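Local structure of malarial CLPB2 atpase/hsp101 protein (Plasmodium falciparum, 4IRF) at residues Val93-Asn105 with Val112-Asp124. The protein probably works as an ATP-hydrolysing ClpB-type chaperone that unfolds and translocates proteins, this chain being its N-terminal cargo-binding domain. Numbering follows the deposited sequence. Where two conformers were deposited one is given.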
ATOM      1  N   VAL A  93      -0.795   8.113  -6.705  1.00 28.47           N
ATOM      2  CA  VAL A  93      -0.223   6.779  -6.855  1.00 23.34           C
ATOM      3  C   VAL A  93       1.050   6.781  -7.711  1.00 25.46           C
ATOM      4  O   VAL A  93       1.993   6.047  -7.422  1.00 23.12           O
ATOM      5  CB  VAL A  93      -1.264   5.727  -7.308  1.00 28.70           C
ATOM      6  CG1 VAL A  93      -0.588   4.459  -7.847  1.00 24.27           C
ATOM      7  CG2 VAL A  93      -2.225   5.408  -6.131  1.00 24.37           C
ATOM      8  N   LYS A  94       1.112   7.605  -8.756  1.00 24.41           N
ATOM      9  CA  LYS A  94       2.365   7.670  -9.496  1.00 29.17           C
ATOM     10  C   LYS A  94       3.492   8.055  -8.546  1.00 29.26           C
ATOM     11  O   LYS A  94       4.626   7.517  -8.611  1.00 24.51           O
ATOM     12  CB  LYS A  94       2.261   8.616 -10.707  1.00 32.38           C
ATOM     13  CG  LYS A  94       1.307   8.082 -11.784  1.00 37.01           C
ATOM     14  CD  LYS A  94       1.216   9.007 -13.005  1.00 42.37           C
ATOM     15  CE  LYS A  94       0.209   8.469 -14.003  1.00 38.22           C
ATOM     16  NZ  LYS A  94      -0.127   9.492 -15.040  1.00 45.29           N
ATOM     17  N   GLU A  95       3.180   8.949  -7.621  1.00 22.51           N
ATOM     18  CA  GLU A  95       4.138   9.279  -6.575  1.00 30.95           C
ATOM     19  C   GLU A  95       4.451   8.147  -5.588  1.00 29.66           C
ATOM     20  O   GLU A  95       5.612   7.954  -5.198  1.00 22.58           O
ATOM     21  CB  GLU A  95       3.635  10.495  -5.795  1.00 36.42           C
ATOM     22  CG  GLU A  95       4.620  11.022  -4.763  1.00 56.28           C
ATOM     23  CD  GLU A  95       4.116  12.268  -4.061  1.00 86.41           C
ATOM     24  OE1 GLU A  95       3.093  12.830  -4.505  1.00 89.13           O
ATOM     25  OE2 GLU A  95       4.744  12.688  -3.066  1.00103.07           O
ATOM     26  N   THR A  96       3.411   7.476  -5.100  1.00 22.63           N
ATOM     27  CA  THR A  96       3.612   6.263  -4.323  1.00 23.74           C
ATOM     28  C   THR A  96       4.680   5.361  -4.930  1.00 19.19           C
ATOM     29  O   THR A  96       5.626   4.928  -4.223  1.00 20.87           O
ATOM     30  CB  THR A  96       2.323   5.430  -4.206  1.00 19.34           C
ATOM     31  OG1 THR A  96       1.256   6.270  -3.754  1.00 21.83           O
ATOM     32  CG2 THR A  96       2.548   4.334  -3.180  1.00 20.04           C
ATOM     33  N   LEU A  97       4.568   5.119  -6.241  1.00 20.61           N
ATOM     34  CA  LEU A  97       5.435   4.180  -6.944  1.00 16.91           C
ATOM     35  C   LEU A  97       6.835   4.759  -7.136  1.00 17.19           C
ATOM     36  O   LEU A  97       7.828   4.048  -7.009  1.00 19.69           O
ATOM     37  CB  LEU A  97       4.817   3.770  -8.295  1.00 22.45           C
ATOM     38  CG  LEU A  97       3.433   3.119  -8.105  1.00 25.03           C
ATOM     39  CD1 LEU A  97       2.786   2.732  -9.419  1.00 27.51           C
ATOM     40  CD2 LEU A  97       3.602   1.897  -7.248  1.00 26.36           C
ATOM     41  N   ALA A  98       6.912   6.067  -7.405  1.00 17.73           N
ATOM     42  CA  ALA A  98       8.223   6.710  -7.494  1.00 18.23           C
ATOM     43  C   ALA A  98       8.968   6.627  -6.172  1.00 20.22           C
ATOM     44  O   ALA A  98      10.179   6.367  -6.133  1.00 20.81           O
ATOM     45  CB  ALA A  98       8.082   8.179  -7.946  1.00 20.52           C
ATOM     46  N   LEU A  99       8.252   6.844  -5.063  1.00 18.67           N
ATOM     47  CA  LEU A  99       8.878   6.734  -3.752  1.00 19.67           C
ATOM     48  C   LEU A  99       9.230   5.275  -3.375  1.00 21.90           C
ATOM     49  O   LEU A  99      10.305   5.013  -2.815  1.00 20.05           O
ATOM     50  CB  LEU A  99       7.956   7.357  -2.711  1.00 20.17           C
ATOM     51  CG  LEU A  99       7.792   8.866  -2.810  1.00 19.59           C
ATOM     52  CD1 LEU A  99       6.627   9.280  -1.959  1.00 23.81           C
ATOM     53  CD2 LEU A  99       9.073   9.517  -2.302  1.00 23.90           C
ATOM     54  N   ALA A 100       8.358   4.329  -3.708  1.00 19.13           N
ATOM     55  CA  ALA A 100       8.672   2.907  -3.543  1.00 20.87           C
ATOM     56  C   ALA A 100       9.935   2.487  -4.272  1.00 17.89           C
ATOM     57  O   ALA A 100      10.803   1.805  -3.716  1.00 19.63           O
ATOM     58  CB  ALA A 100       7.492   2.033  -4.005  1.00 20.32           C
ATOM     59  N   GLU A 101      10.045   2.927  -5.523  1.00 17.23           N
ATOM     60  CA  GLU A 101      11.236   2.684  -6.319  1.00 17.73           C
ATOM     61  C   GLU A 101      12.469   3.330  -5.701  1.00 19.31           C
ATOM     62  O   GLU A 101      13.529   2.704  -5.633  1.00 22.52           O
ATOM     63  CB  GLU A 101      11.015   3.196  -7.753  1.00 19.24           C
ATOM     64  CG  GLU A 101      10.093   2.293  -8.555  1.00 28.01           C
ATOM     65  CD  GLU A 101       9.703   2.894  -9.908  1.00 36.90           C
ATOM     66  OE1 GLU A 101      10.582   3.479 -10.587  1.00 42.31           O
ATOM     67  OE2 GLU A 101       8.510   2.788 -10.278  1.00 35.83           O
ATOM     68  N   ALA A 102      12.329   4.558  -5.215  1.00 18.37           N
ATOM     69  CA  ALA A 102      13.465   5.220  -4.575  1.00 20.04           C
ATOM     70  C   ALA A 102      13.916   4.496  -3.308  1.00 19.21           C
ATOM     71  O   ALA A 102      15.136   4.405  -3.034  1.00 20.91           O
ATOM     72  CB  ALA A 102      13.153   6.702  -4.270  1.00 20.45           C
ATOM     73  N   ALA A 103      12.941   4.037  -2.523  1.00 23.08           N
ATOM     74  CA  ALA A 103      13.248   3.337  -1.281  1.00 20.44           C
ATOM     75  C   ALA A 103      13.917   2.008  -1.573  1.00 20.28           C
ATOM     76  O   ALA A 103      14.871   1.643  -0.885  1.00 22.11           O
ATOM     77  CB  ALA A 103      11.989   3.110  -0.439  1.00 19.10           C
ATOM     78  N   ALA A 104      13.430   1.286  -2.586  1.00 21.63           N
ATOM     79  CA  ALA A 104      14.028   0.014  -2.985  1.00 20.55           C
ATOM     80  C   ALA A 104      15.482   0.217  -3.419  1.00 22.76           C
ATOM     81  O   ALA A 104      16.373  -0.505  -3.003  1.00 25.25           O
ATOM     82  CB  ALA A 104      13.218  -0.664  -4.078  1.00 23.07           C
ATOM     83  N   ASN A 105      15.635   1.231  -4.217  1.00 20.03           N
ATOM     84  CA  ASN A 105      17.110   1.469  -4.649  0.50 21.18           C
ATOM     85  C   ASN A 105      18.128   1.877  -3.470  1.00 24.79           C
ATOM     86  O   ASN A 105      19.319   1.498  -3.345  1.00 25.75           O
ATOM     87  CB  ASN A 105      17.146   2.543  -5.744  0.50 21.29           C
ATOM     88  CG  ASN A 105      16.607   2.017  -7.062  0.50 27.17           C
ATOM     89  OD1 ASN A 105      16.599   0.794  -7.293  0.50 32.28           O
ATOM     90  ND2 ASN A 105      16.147   2.923  -7.935  0.50 29.24           N
ATOM     91  N   VAL A 112      11.124  -3.990  -6.421  1.00 23.17           N
ATOM     92  CA  VAL A 112      10.236  -3.287  -5.522  1.00 20.12           C
ATOM     93  C   VAL A 112       9.314  -4.305  -4.833  1.00 20.90           C
ATOM     94  O   VAL A 112       8.530  -4.973  -5.484  1.00 22.85           O
ATOM     95  CB  VAL A 112       9.405  -2.213  -6.265  1.00 20.37           C
ATOM     96  CG1 VAL A 112       8.552  -1.431  -5.287  1.00 23.24           C
ATOM     97  CG2 VAL A 112      10.331  -1.253  -7.020  1.00 23.34           C
ATOM     98  N   ASP A 113       9.461  -4.442  -3.519  1.00 23.06           N
ATOM     99  CA  ASP A 113       8.675  -5.399  -2.737  1.00 22.33           C
ATOM    100  C   ASP A 113       7.607  -4.668  -1.933  1.00 19.65           C
ATOM    101  O   ASP A 113       7.486  -3.442  -1.967  1.00 19.33           O
ATOM    102  CB  ASP A 113       9.609  -6.208  -1.800  1.00 22.73           C
ATOM    103  CG  ASP A 113       9.057  -7.589  -1.463  1.00 27.64           C
ATOM    104  OD1 ASP A 113       7.828  -7.769  -1.471  1.00 23.93           O
ATOM    105  OD2 ASP A 113       9.863  -8.503  -1.182  1.00 32.01           O
ATOM    106  N   VAL A 114       6.828  -5.429  -1.179  1.00 20.92           N
ATOM    107  CA  VAL A 114       5.746  -4.864  -0.392  1.00 23.04           C
ATOM    108  C   VAL A 114       6.180  -3.827   0.633  1.00 23.61           C
ATOM    109  O   VAL A 114       5.474  -2.854   0.843  1.00 21.35           O
ATOM    110  CB  VAL A 114       4.926  -5.998   0.284  1.00 25.34           C
ATOM    111  CG1 VAL A 114       3.730  -5.440   0.992  1.00 22.89           C
ATOM    112  CG2 VAL A 114       4.460  -6.970  -0.765  1.00 21.29           C
ATOM    113  N   GLU A 115       7.337  -4.028   1.280  1.00 21.01           N
ATOM    114  CA  GLU A 115       7.802  -3.051   2.265  1.00 18.91           C
ATOM    115  C   GLU A 115       8.105  -1.718   1.600  1.00 18.65           C
ATOM    116  O   GLU A 115       7.969  -0.664   2.223  1.00 23.15           O
ATOM    117  CB  GLU A 115       9.096  -3.528   2.924  1.00 23.26           C
ATOM    118  CG  GLU A 115       8.925  -4.787   3.797  1.00 32.45           C
ATOM    119  CD  GLU A 115       9.005  -6.098   3.023  1.00 22.84           C
ATOM    120  OE1 GLU A 115       8.931  -6.120   1.769  1.00 27.78           O
ATOM    121  OE2 GLU A 115       9.142  -7.153   3.705  1.00 29.90           O
ATOM    122  N   HIS A 116       8.577  -1.766   0.361  1.00 20.78           N
ATOM    123  CA  HIS A 116       8.930  -0.538  -0.360  1.00 17.35           C
ATOM    124  C   HIS A 116       7.666   0.217  -0.763  1.00 19.54           C
ATOM    125  O   HIS A 116       7.606   1.441  -0.653  1.00 20.77           O
ATOM    126  CB  HIS A 116       9.798  -0.882  -1.570  1.00 20.81           C
ATOM    127  CG  HIS A 116      11.019  -1.661  -1.177  1.00 23.40           C
ATOM    128  ND1 HIS A 116      11.255  -2.942  -1.623  1.00 25.33           N
ATOM    129  CD2 HIS A 116      12.024  -1.361  -0.320  1.00 25.42           C
ATOM    130  CE1 HIS A 116      12.382  -3.387  -1.082  1.00 26.22           C
ATOM    131  NE2 HIS A 116      12.865  -2.448  -0.290  1.00 23.86           N
ATOM    132  N   LEU A 117       6.650  -0.535  -1.156  1.00 21.47           N
ATOM    133  CA  LEU A 117       5.336   0.019  -1.431  1.00 23.47           C
ATOM    134  C   LEU A 117       4.779   0.612  -0.150  1.00 18.66           C
ATOM    135  O   LEU A 117       4.234   1.737  -0.145  1.00 23.08           O
ATOM    136  CB  LEU A 117       4.430  -1.073  -2.014  1.00 21.33           C
ATOM    137  CG  LEU A 117       3.054  -0.665  -2.468  1.00 24.25           C
ATOM    138  CD1 LEU A 117       3.121   0.455  -3.513  1.00 22.56           C
ATOM    139  CD2 LEU A 117       2.390  -1.880  -3.050  1.00 22.63           C
ATOM    140  N   LEU A 118       4.965  -0.096   0.974  1.00 18.96           N
ATOM    141  CA  LEU A 118       4.501   0.421   2.254  1.00 22.08           C
ATOM    142  C   LEU A 118       5.146   1.785   2.544  1.00 22.87           C
ATOM    143  O   LEU A 118       4.463   2.741   2.947  1.00 23.56           O
ATOM    144  CB  LEU A 118       4.758  -0.603   3.389  1.00 25.27           C
ATOM    145  CG  LEU A 118       4.120  -0.230   4.729  1.00 32.09           C
ATOM    146  CD1 LEU A 118       2.664  -0.611   4.766  1.00 32.44           C
ATOM    147  CD2 LEU A 118       4.887  -0.900   5.858  1.00 33.64           C
ATOM    148  N   SER A 119       6.451   1.905   2.282  1.00 20.63           N
ATOM    149  CA  SER A 119       7.150   3.152   2.534  1.00 18.32           C
ATOM    150  C   SER A 119       6.577   4.260   1.645  1.00 21.78           C
ATOM    151  O   SER A 119       6.323   5.382   2.094  1.00 24.28           O
ATOM    152  CB  SER A 119       8.645   2.960   2.255  1.00 22.50           C
ATOM    153  OG  SER A 119       9.321   4.174   2.485  1.00 26.90           O
ATOM    154  N   GLY A 120       6.329   3.921   0.385  1.00 18.53           N
ATOM    155  CA  GLY A 120       5.748   4.877  -0.544  1.00 17.25           C
ATOM    156  C   GLY A 120       4.365   5.355  -0.130  1.00 17.21           C
ATOM    157  O   GLY A 120       4.052   6.566  -0.159  1.00 20.77           O
ATOM    158  N   LEU A 121       3.549   4.413   0.316  1.00 20.57           N
ATOM    159  CA  LEU A 121       2.198   4.742   0.775  1.00 18.79           C
ATOM    160  C   LEU A 121       2.179   5.703   1.958  1.00 24.26           C
ATOM    161  O   LEU A 121       1.255   6.492   2.133  1.00 23.06           O
ATOM    162  CB  LEU A 121       1.481   3.449   1.152  1.00 18.17           C
ATOM    163  CG  LEU A 121       1.079   2.595  -0.021  1.00 23.81           C
ATOM    164  CD1 LEU A 121       0.581   1.250   0.515  1.00 20.18           C
ATOM    165  CD2 LEU A 121      -0.025   3.314  -0.870  1.00 19.84           C
ATOM    166  N   SER A 122       3.218   5.643   2.789  1.00 21.67           N
ATOM    167  CA  SER A 122       3.287   6.515   3.946  1.00 29.82           C
ATOM    168  C   SER A 122       3.364   8.011   3.574  1.00 22.55           C
ATOM    169  O   SER A 122       3.107   8.862   4.413  1.00 34.10           O
ATOM    170  CB  SER A 122       4.425   6.093   4.873  1.00 27.24           C
ATOM    171  OG  SER A 122       5.692   6.411   4.323  1.00 28.00           O
ATOM    172  N   ASN A 123       3.674   8.331   2.313  1.00 22.58           N
ATOM    173  CA  ASN A 123       3.629   9.731   1.870  1.00 25.17           C
ATOM    174  C   ASN A 123       2.212  10.289   1.834  1.00 29.44           C
ATOM    175  O   ASN A 123       2.004  11.497   2.033  1.00 29.99           O
ATOM    176  CB  ASN A 123       4.252   9.908   0.479  1.00 27.15           C
ATOM    177  CG  ASN A 123       4.135  11.342  -0.053  1.00 23.21           C
ATOM    178  OD1 ASN A 123       3.328  11.650  -0.943  1.00 33.44           O
ATOM    179  ND2 ASN A 123       4.912  12.225   0.516  1.00 27.85           N
ATOM    180  N   ASP A 124       1.245   9.431   1.535  1.00 25.78           N
ATOM    181  CA  ASP A 124      -0.119   9.902   1.384  1.00 26.70           C
ATOM    182  C   ASP A 124      -0.673  10.340   2.743  1.00 25.62           C
ATOM    183  O   ASP A 124      -0.519   9.625   3.742  1.00 26.20           O
ATOM    184  CB  ASP A 124      -0.980   8.814   0.791  1.00 23.89           C
ATOM    185  CG  ASP A 124      -2.403   9.253   0.599  1.00 32.63           C
ATOM    186  OD1 ASP A 124      -2.670  10.120  -0.286  1.00 28.01           O
ATOM    187  OD2 ASP A 124      -3.277   8.731   1.337  1.00 28.95           O
TER
HETATM  188  O   HOH W   1       1.590   7.596  -1.322  1.00 24.48           O
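With chi1 of His-116 at -56°, CG sits beside the backbone N and the imidazole lies against Ala-104, while Thr-96, its CG2 anti to the backbone N, holds that methyl against CD2 of Leu-121 at 3.6 Å. Over one face of the imidazole, Ala-104 CA makes a CH-pi contact 3.8 Å from the ring centroid; alanine's short side chain lets the flat ring come this close to the helix. The backbone N-H of Asp-113 meets ND1 of His-116 at 3.0 Å in the ring plane, which helps set the ring's rotation. Ala-100, equally small, brings its CB to 3.4 Å from His-116 O and its CA into a CA-H...O contact with the same oxygen. Gly-120, with no side chain, sets its CA 3.7 Å from Thr-96 O, so the helix backbones come close. Threonine suits its place doubly, for beyond its methyl the OG1, also bonded to Glu-92 O, shares a water with Gly-120 O. Branched apolar side chains meet beside these small residues, Leu-117 CD1 touching Leu-97 CD2 and Val-112 CG1 reaching Ala-100 CB at 3.8 Å. Within the Clp N-terminal domain the axes of the two segments come within 7.4 Å of each other, their directions 127° apart. Helix 114-121 lies between helix 91-106 and the rest of the bundle, Leu-118 pointing away to touch helices 48-56, 125-133 and 138-151.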